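PDB 6DX1: RNA-dependent RNA polymerase from Qualyub virus, which contains a viral ovarian tumor (OTU) domain cysteine protease, the part crystallised here, which probably acts as a deubiquitinase on host proteins. Local coordinates for residues N16-F30 and W118-W132. Residues are numbered along the deposited sequence; the frame is centred on the assembly and turned at random.
Sequences NCSQANVVFSYREFF and WKCEDDVWVTQGIRW
Phe24 drives the edge of its ring into the face of Trp118, the planes 84° apart and Phe24 CE1 3.7 Å from Trp118 CE3. Its chi1 of 62° sets CG between the backbone N and the carbonyl carbon, which lays one ring face over Val126, whose CB sits 3.9 Å from the ring centroid. Val22 CG1 butts against the edge of the indole, 3.5 Å from Trp118 CZ3. Phe30 leans obliquely on the pyrrole end, where Trp118 NE1 is hydrogen-bonded to Asn142, and completes an aromatic cluster on the sheet face carrying Phe24 and Val126. Strands 17-25 and 125-132 run antiparallel, with paired backbone bonds at Ser18/Arg131, Ala20/Gly129 and Phe24/Val126. The ladder is disturbed around Val22 and Thr127, where Val22 N approaches Thr127 O from above the carbonyl plane.

At one end Arg131 bends at chi3 and turns its guanidinium side-on to Ser18, giving NE (2.9 Å) and NH2 to the single acceptor Ser18 OG, which lies in the guanidinium plane. On the other face of the sheet, Cys17 SG rides over the pyrrole ring of Trp132. At the far end Asp123 gathers several donors: Tyr26 OH meets Asp123 OD1 (2.8 Å) from above the carboxylate plane, Arg27 reaches end-on, NH1 to Asp123 O (2.8 Å) and NH2 to Asp123 OD2 in a salt bridge, and Lys32 forms a salt bridge with OD1.

In the OTU-domain sheet, 17-25 lies between strands 11-14 and 125-132; Trp132 faces helix 101-111, whereas Tyr26 and Phe30 pack on strands 140-146 and 150-156.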
loop_
_atom_site.group_PDB
_atom_site.type_symbol
_atom_site.label_atom_id
_atom_site.label_comp_id
_atom_site.label_asym_id
_atom_site.label_seq_id
_atom_site.Cartn_x
_atom_site.Cartn_y
_atom_site.Cartn_z
ATOM N N ASN A 16 7.171 10.709 4.030
ATOM C CA ASN A 16 7.491 9.449 4.696
ATOM C C ASN A 16 7.710 8.296 3.719
ATOM O O ASN A 16 7.753 7.139 4.149
ATOM C CB ASN A 16 6.415 9.091 5.742
ATOM C CG ASN A 16 5.133 8.512 5.135
ATOM O OD1 ASN A 16 4.792 8.765 3.982
ATOM N ND2 ASN A 16 4.404 7.736 5.946
ATOM N N CYS A 17 7.920 8.589 2.438
ATOM C CA CYS A 17 8.074 7.572 1.400
ATOM C C CYS A 17 9.545 7.401 1.041
ATOM O O CYS A 17 10.257 8.391 0.841
ATOM C CB CYS A 17 7.274 7.959 0.153
ATOM S SG CYS A 17 7.450 6.806 -1.217
ATOM N N SER A 18 9.996 6.153 0.975
ATOM C CA SER A 18 11.343 5.819 0.516
ATOM C C SER A 18 11.269 4.624 -0.435
ATOM O O SER A 18 10.240 3.945 -0.531
ATOM C CB SER A 18 12.281 5.534 1.700
ATOM O OG SER A 18 11.757 4.505 2.551
ATOM N N GLN A 19 12.371 4.357 -1.145
ATOM C CA GLN A 19 12.366 3.302 -2.163
ATOM C C GLN A 19 13.723 2.611 -2.214
ATOM O O GLN A 19 14.738 3.172 -1.797
ATOM C CB GLN A 19 12.014 3.859 -3.550
ATOM C CG GLN A 19 13.101 4.743 -4.145
ATOM C CD GLN A 19 12.668 5.402 -5.444
ATOM O OE1 GLN A 19 11.574 5.147 -5.943
ATOM N NE2 GLN A 19 13.524 6.255 -5.991
ATOM N N ALA A 20 13.742 1.394 -2.761
ATOM C CA ALA A 20 14.984 0.626 -2.779
ATOM C C ALA A 20 14.942 -0.433 -3.867
ATOM O O ALA A 20 13.871 -0.937 -4.214
ATOM C CB ALA A 20 15.221 -0.046 -1.423
ATOM N N ASN A 21 16.124 -0.782 -4.386
ATOM C CA ASN A 21 16.294 -2.015 -5.146
ATOM C C ASN A 21 16.568 -3.134 -4.154
ATOM O O ASN A 21 17.492 -3.029 -3.343
ATOM C CB ASN A 21 17.440 -1.899 -6.149
ATOM C CG ASN A 21 17.143 -0.899 -7.230
ATOM O OD1 ASN A 21 16.078 -0.949 -7.838
ATOM N ND2 ASN A 21 18.058 0.044 -7.459
ATOM N N VAL A 22 15.743 -4.178 -4.183
ATOM C CA VAL A 22 15.850 -5.251 -3.198
ATOM C C VAL A 22 15.396 -6.530 -3.888
ATOM O O VAL A 22 14.282 -6.595 -4.421
ATOM C CB VAL A 22 15.033 -4.927 -1.929
ATOM C CG1 VAL A 22 13.649 -4.462 -2.286
ATOM C CG2 VAL A 22 15.005 -6.117 -0.951
ATOM N N VAL A 23 16.269 -7.537 -3.926
ATOM C CA VAL A 23 16.111 -8.680 -4.828
ATOM C C VAL A 23 15.998 -9.962 -4.011
ATOM O O VAL A 23 16.952 -10.360 -3.321
ATOM C CB VAL A 23 17.276 -8.764 -5.826
ATOM C CG1 VAL A 23 17.040 -9.891 -6.830
ATOM C CG2 VAL A 23 17.441 -7.435 -6.549
ATOM N N PHE A 24 14.845 -10.630 -4.110
ATOM C CA PHE A 24 14.644 -11.841 -3.324
ATOM C C PHE A 24 13.455 -12.611 -3.878
ATOM O O PHE A 24 12.571 -12.038 -4.514
ATOM C CB PHE A 24 14.423 -11.529 -1.837
ATOM C CG PHE A 24 13.195 -10.691 -1.548
ATOM C CD1 PHE A 24 13.271 -9.305 -1.568
ATOM C CD2 PHE A 24 11.986 -11.280 -1.221
ATOM C CE1 PHE A 24 12.164 -8.519 -1.276
ATOM C CE2 PHE A 24 10.871 -10.498 -0.927
ATOM C CZ PHE A 24 10.958 -9.116 -0.960
ATOM N N SER A 25 13.453 -13.916 -3.628
ATOM C CA SER A 25 12.303 -14.749 -3.950
ATOM C C SER A 25 11.281 -14.579 -2.831
ATOM O O SER A 25 11.584 -14.873 -1.670
ATOM C CB SER A 25 12.756 -16.205 -4.094
ATOM O OG SER A 25 11.655 -17.099 -4.133
ATOM N N TYR A 26 10.094 -14.039 -3.151
ATOM C CA TYR A 26 9.208 -13.628 -2.064
ATOM C C TYR A 26 8.746 -14.816 -1.225
ATOM O O TYR A 26 8.462 -14.647 -0.036
ATOM C CB TYR A 26 8.011 -12.817 -2.587
ATOM C CG TYR A 26 6.939 -13.559 -3.380
ATOM C CD1 TYR A 26 6.012 -14.379 -2.742
ATOM C CD2 TYR A 26 6.821 -13.381 -4.755
ATOM C CE1 TYR A 26 5.017 -15.045 -3.469
ATOM C CE2 TYR A 26 5.822 -14.034 -5.489
ATOM C CZ TYR A 26 4.932 -14.865 -4.833
ATOM O OH TYR A 26 3.949 -15.517 -5.549
ATOM N N ARG A 27 8.695 -16.017 -1.813
ATOM C CA ARG A 27 8.255 -17.192 -1.062
ATOM C C ARG A 27 9.200 -17.549 0.080
ATOM O O ARG A 27 8.820 -18.325 0.972
ATOM C CB ARG A 27 8.114 -18.387 -2.004
ATOM C CG ARG A 27 6.821 -18.412 -2.791
ATOM C CD ARG A 27 6.872 -19.485 -3.875
ATOM N NE ARG A 27 5.738 -19.393 -4.792
ATOM C CZ ARG A 27 5.694 -18.575 -5.839
ATOM N NH1 ARG A 27 6.723 -17.768 -6.092
ATOM N NH2 ARG A 27 4.623 -18.551 -6.627
ATOM N N GLU A 28 10.426 -17.022 0.081
ATOM C CA GLU A 28 11.315 -17.289 1.202
ATOM C C GLU A 28 10.904 -16.511 2.451
ATOM O O GLU A 28 11.226 -16.933 3.570
ATOM C CB GLU A 28 12.768 -16.990 0.802
ATOM C CG GLU A 28 13.671 -16.485 1.934
ATOM C CD GLU A 28 15.158 -16.457 1.573
ATOM O OE1 GLU A 28 15.512 -15.971 0.476
ATOM O OE2 GLU A 28 15.979 -16.901 2.409
ATOM N N PHE A 29 10.119 -15.435 2.291
ATOM C CA PHE A 29 9.744 -14.567 3.395
ATOM C C PHE A 29 8.250 -14.415 3.605
ATOM O O PHE A 29 7.846 -13.936 4.669
ATOM C CB PHE A 29 10.326 -13.158 3.192
ATOM C CG PHE A 29 11.818 -13.135 3.128
ATOM C CD1 PHE A 29 12.562 -13.130 4.294
ATOM C CD2 PHE A 29 12.476 -13.149 1.912
ATOM C CE1 PHE A 29 13.946 -13.129 4.248
ATOM C CE2 PHE A 29 13.859 -13.134 1.859
ATOM C CZ PHE A 29 14.592 -13.131 3.033
ATOM N N PHE A 30 7.426 -14.794 2.633
ATOM C CA PHE A 30 6.003 -14.493 2.663
ATOM C C PHE A 30 5.206 -15.647 2.083
ATOM O O PHE A 30 5.694 -16.403 1.243
ATOM C CB PHE A 30 5.636 -13.273 1.806
ATOM C CG PHE A 30 6.330 -11.998 2.179
ATOM C CD1 PHE A 30 5.877 -11.221 3.234
ATOM C CD2 PHE A 30 7.382 -11.526 1.401
ATOM C CE1 PHE A 30 6.484 -10.005 3.533
ATOM C CE2 PHE A 30 7.993 -10.320 1.698
ATOM C CZ PHE A 30 7.547 -9.560 2.761
ATOM N N TRP A 118 6.022 -4.350 -2.908
ATOM C CA TRP A 118 7.146 -5.147 -3.388
ATOM C C TRP A 118 6.907 -5.481 -4.859
ATOM O O TRP A 118 5.971 -6.222 -5.187
ATOM C CB TRP A 118 7.287 -6.420 -2.555
ATOM C CG TRP A 118 7.554 -6.231 -1.086
ATOM C CD1 TRP A 118 6.678 -6.458 -0.049
ATOM C CD2 TRP A 118 8.797 -5.842 -0.480
ATOM N NE1 TRP A 118 7.304 -6.220 1.168
ATOM C CE2 TRP A 118 8.603 -5.842 0.923
ATOM C CE3 TRP A 118 10.053 -5.484 -0.991
ATOM C CZ2 TRP A 118 9.621 -5.500 1.823
ATOM C CZ3 TRP A 118 11.066 -5.144 -0.091
ATOM C CH2 TRP A 118 10.843 -5.151 1.291
ATOM N N LYS A 119 7.763 -4.953 -5.738
ATOM C CA LYS A 119 7.581 -5.101 -7.181
ATOM C C LYS A 119 7.971 -6.499 -7.645
ATOM O O LYS A 119 9.090 -6.959 -7.389
ATOM C CB LYS A 119 8.429 -4.062 -7.921
ATOM C CG LYS A 119 8.373 -4.189 -9.442
ATOM C CD LYS A 119 9.395 -3.249 -10.091
ATOM C CE LYS A 119 9.238 -3.238 -11.606
ATOM N NZ LYS A 119 10.351 -2.486 -12.243
ATOM N N CYS A 120 7.073 -7.166 -8.371
ATOM C CA CYS A 120 7.339 -8.530 -8.818
ATOM C C CYS A 120 6.645 -8.747 -10.154
ATOM O O CYS A 120 5.428 -8.580 -10.242
ATOM C CB CYS A 120 6.848 -9.551 -7.780
ATOM S SG CYS A 120 6.965 -11.297 -8.308
ATOM N N GLU A 121 7.406 -9.129 -11.178
ATOM C CA GLU A 121 6.862 -9.270 -12.520
ATOM C C GLU A 121 6.831 -10.699 -13.046
ATOM O O GLU A 121 6.255 -10.928 -14.116
ATOM C CB GLU A 121 7.657 -8.377 -13.471
ATOM C CG GLU A 121 7.622 -6.948 -12.982
ATOM C CD GLU A 121 8.428 -6.010 -13.833
ATOM O OE1 GLU A 121 9.682 -6.048 -13.754
ATOM O OE2 GLU A 121 7.803 -5.229 -14.589
ATOM N N ASP A 122 7.393 -11.669 -12.325
ATOM C CA ASP A 122 7.432 -13.049 -12.802
ATOM C C ASP A 122 6.822 -14.020 -11.796
ATOM O O ASP A 122 7.052 -15.229 -11.896
ATOM C CB ASP A 122 8.872 -13.459 -13.150
ATOM C CG ASP A 122 9.806 -13.455 -11.940
ATOM O OD1 ASP A 122 9.349 -13.153 -10.823
ATOM O OD2 ASP A 122 11.012 -13.757 -12.108
ATOM N N ASP A 123 6.053 -13.509 -10.828
ATOM C CA ASP A 123 5.445 -14.275 -9.732
ATOM C C ASP A 123 6.461 -15.057 -8.889
ATOM O O ASP A 123 6.087 -16.007 -8.187
ATOM C CB ASP A 123 4.345 -15.230 -10.233
ATOM C CG ASP A 123 3.500 -15.792 -9.084
ATOM O OD1 ASP A 123 3.097 -15.005 -8.195
ATOM O OD2 ASP A 123 3.273 -17.024 -9.048
ATOM N N VAL A 124 7.743 -14.676 -8.897
ATOM C CA VAL A 124 8.735 -15.349 -8.063
ATOM C C VAL A 124 9.645 -14.332 -7.390
ATOM O O VAL A 124 9.805 -14.348 -6.164
ATOM C CB VAL A 124 9.578 -16.344 -8.885
ATOM C CG1 VAL A 124 10.642 -16.986 -8.005
ATOM C CG2 VAL A 124 8.679 -17.409 -9.518
ATOM N N TRP A 125 10.245 -13.450 -8.194
ATOM C CA TRP A 125 11.316 -12.568 -7.744
ATOM C C TRP A 125 10.803 -11.147 -7.557
ATOM O O TRP A 125 10.267 -10.542 -8.492
ATOM C CB TRP A 125 12.474 -12.593 -8.748
ATOM C CG TRP A 125 13.272 -13.849 -8.629
ATOM C CD1 TRP A 125 13.106 -15.011 -9.329
ATOM C CD2 TRP A 125 14.342 -14.080 -7.716
ATOM N NE1 TRP A 125 14.023 -15.948 -8.911
ATOM C CE2 TRP A 125 14.793 -15.397 -7.921
ATOM C CE3 TRP A 125 14.979 -13.286 -6.755
ATOM C CZ2 TRP A 125 15.848 -15.940 -7.199
ATOM C CZ3 TRP A 125 16.025 -13.828 -6.035
ATOM C CH2 TRP A 125 16.445 -15.146 -6.257
ATOM N N VAL A 126 10.979 -10.621 -6.351
ATOM C CA VAL A 126 10.833 -9.194 -6.104
ATOM C C VAL A 126 12.143 -8.515 -6.471
ATOM O O VAL A 126 13.221 -9.055 -6.203
ATOM C CB VAL A 126 10.476 -8.949 -4.628
ATOM C CG1 VAL A 126 10.639 -7.473 -4.270
ATOM C CG2 VAL A 126 9.043 -9.420 -4.329
ATOM N N THR A 127 12.065 -7.334 -7.093
ATOM C CA THR A 127 13.269 -6.594 -7.464
ATOM C C THR A 127 13.333 -5.179 -6.907
ATOM O O THR A 127 14.404 -4.560 -6.974
ATOM C CB THR A 127 13.419 -6.524 -8.994
ATOM O OG1 THR A 127 12.307 -5.806 -9.560
ATOM C CG2 THR A 127 13.517 -7.933 -9.582
ATOM N N GLN A 128 12.242 -4.652 -6.358
ATOM C CA GLN A 128 12.209 -3.289 -5.828
ATOM C C GLN A 128 11.177 -3.203 -4.714
ATOM O O GLN A 128 10.223 -3.986 -4.662
ATOM C CB GLN A 128 11.826 -2.250 -6.893
ATOM C CG GLN A 128 12.696 -2.173 -8.108
ATOM C CD GLN A 128 12.251 -1.057 -9.039
ATOM O OE1 GLN A 128 11.539 -0.128 -8.626
ATOM N NE2 GLN A 128 12.666 -1.137 -10.293
ATOM N N GLY A 129 11.357 -2.210 -3.853
ATOM C CA GLY A 129 10.364 -1.881 -2.849
ATOM C C GLY A 129 10.149 -0.382 -2.784
ATOM O O GLY A 129 11.053 0.409 -3.052
ATOM N N ILE A 130 8.918 0.001 -2.461
ATOM C CA ILE A 130 8.620 1.384 -2.104
ATOM C C ILE A 130 7.830 1.335 -0.808
ATOM O O ILE A 130 6.980 0.457 -0.620
ATOM C CB ILE A 130 7.869 2.139 -3.225
ATOM C CG1 ILE A 130 7.592 3.584 -2.816
ATOM C CG2 ILE A 130 6.598 1.447 -3.603
ATOM C CD1 ILE A 130 7.557 4.533 -4.015
ATOM N N ARG A 131 8.150 2.237 0.110
ATOM C CA ARG A 131 7.735 2.085 1.495
ATOM C C ARG A 131 7.208 3.408 2.020
ATOM O O ARG A 131 7.775 4.463 1.722
ATOM C CB ARG A 131 8.935 1.600 2.326
ATOM C CG ARG A 131 8.838 1.721 3.822
ATOM C CD ARG A 131 10.175 1.248 4.427
ATOM N NE ARG A 131 11.227 2.268 4.379
ATOM C CZ ARG A 131 12.129 2.423 5.340
ATOM N NH1 ARG A 131 12.101 1.618 6.398
ATOM N NH2 ARG A 131 13.053 3.376 5.258
ATOM N N TRP A 132 6.118 3.352 2.792
ATOM C CA TRP A 132 5.612 4.502 3.543
ATOM C C TRP A 132 5.729 4.169 5.022
ATOM O O TRP A 132 5.094 3.217 5.490
ATOM C CB TRP A 132 4.156 4.832 3.176
ATOM C CG TRP A 132 4.027 5.356 1.792
ATOM C CD1 TRP A 132 3.916 6.662 1.426
ATOM C CD2 TRP A 132 4.021 4.594 0.575
ATOM N NE1 TRP A 132 3.839 6.767 0.062
ATOM C CE2 TRP A 132 3.902 5.514 -0.487
ATOM C CE3 TRP A 132 4.094 3.223 0.283
ATOM C CZ2 TRP A 132 3.857 5.116 -1.821
ATOM C CZ3 TRP A 132 4.052 2.823 -1.047
ATOM C CH2 TRP A 132 3.940 3.771 -2.083
HETATM O O HOH W 1 16.312 -4.020 -8.995
HETATM O O HOH W 2 9.027 -16.627 -4.734
#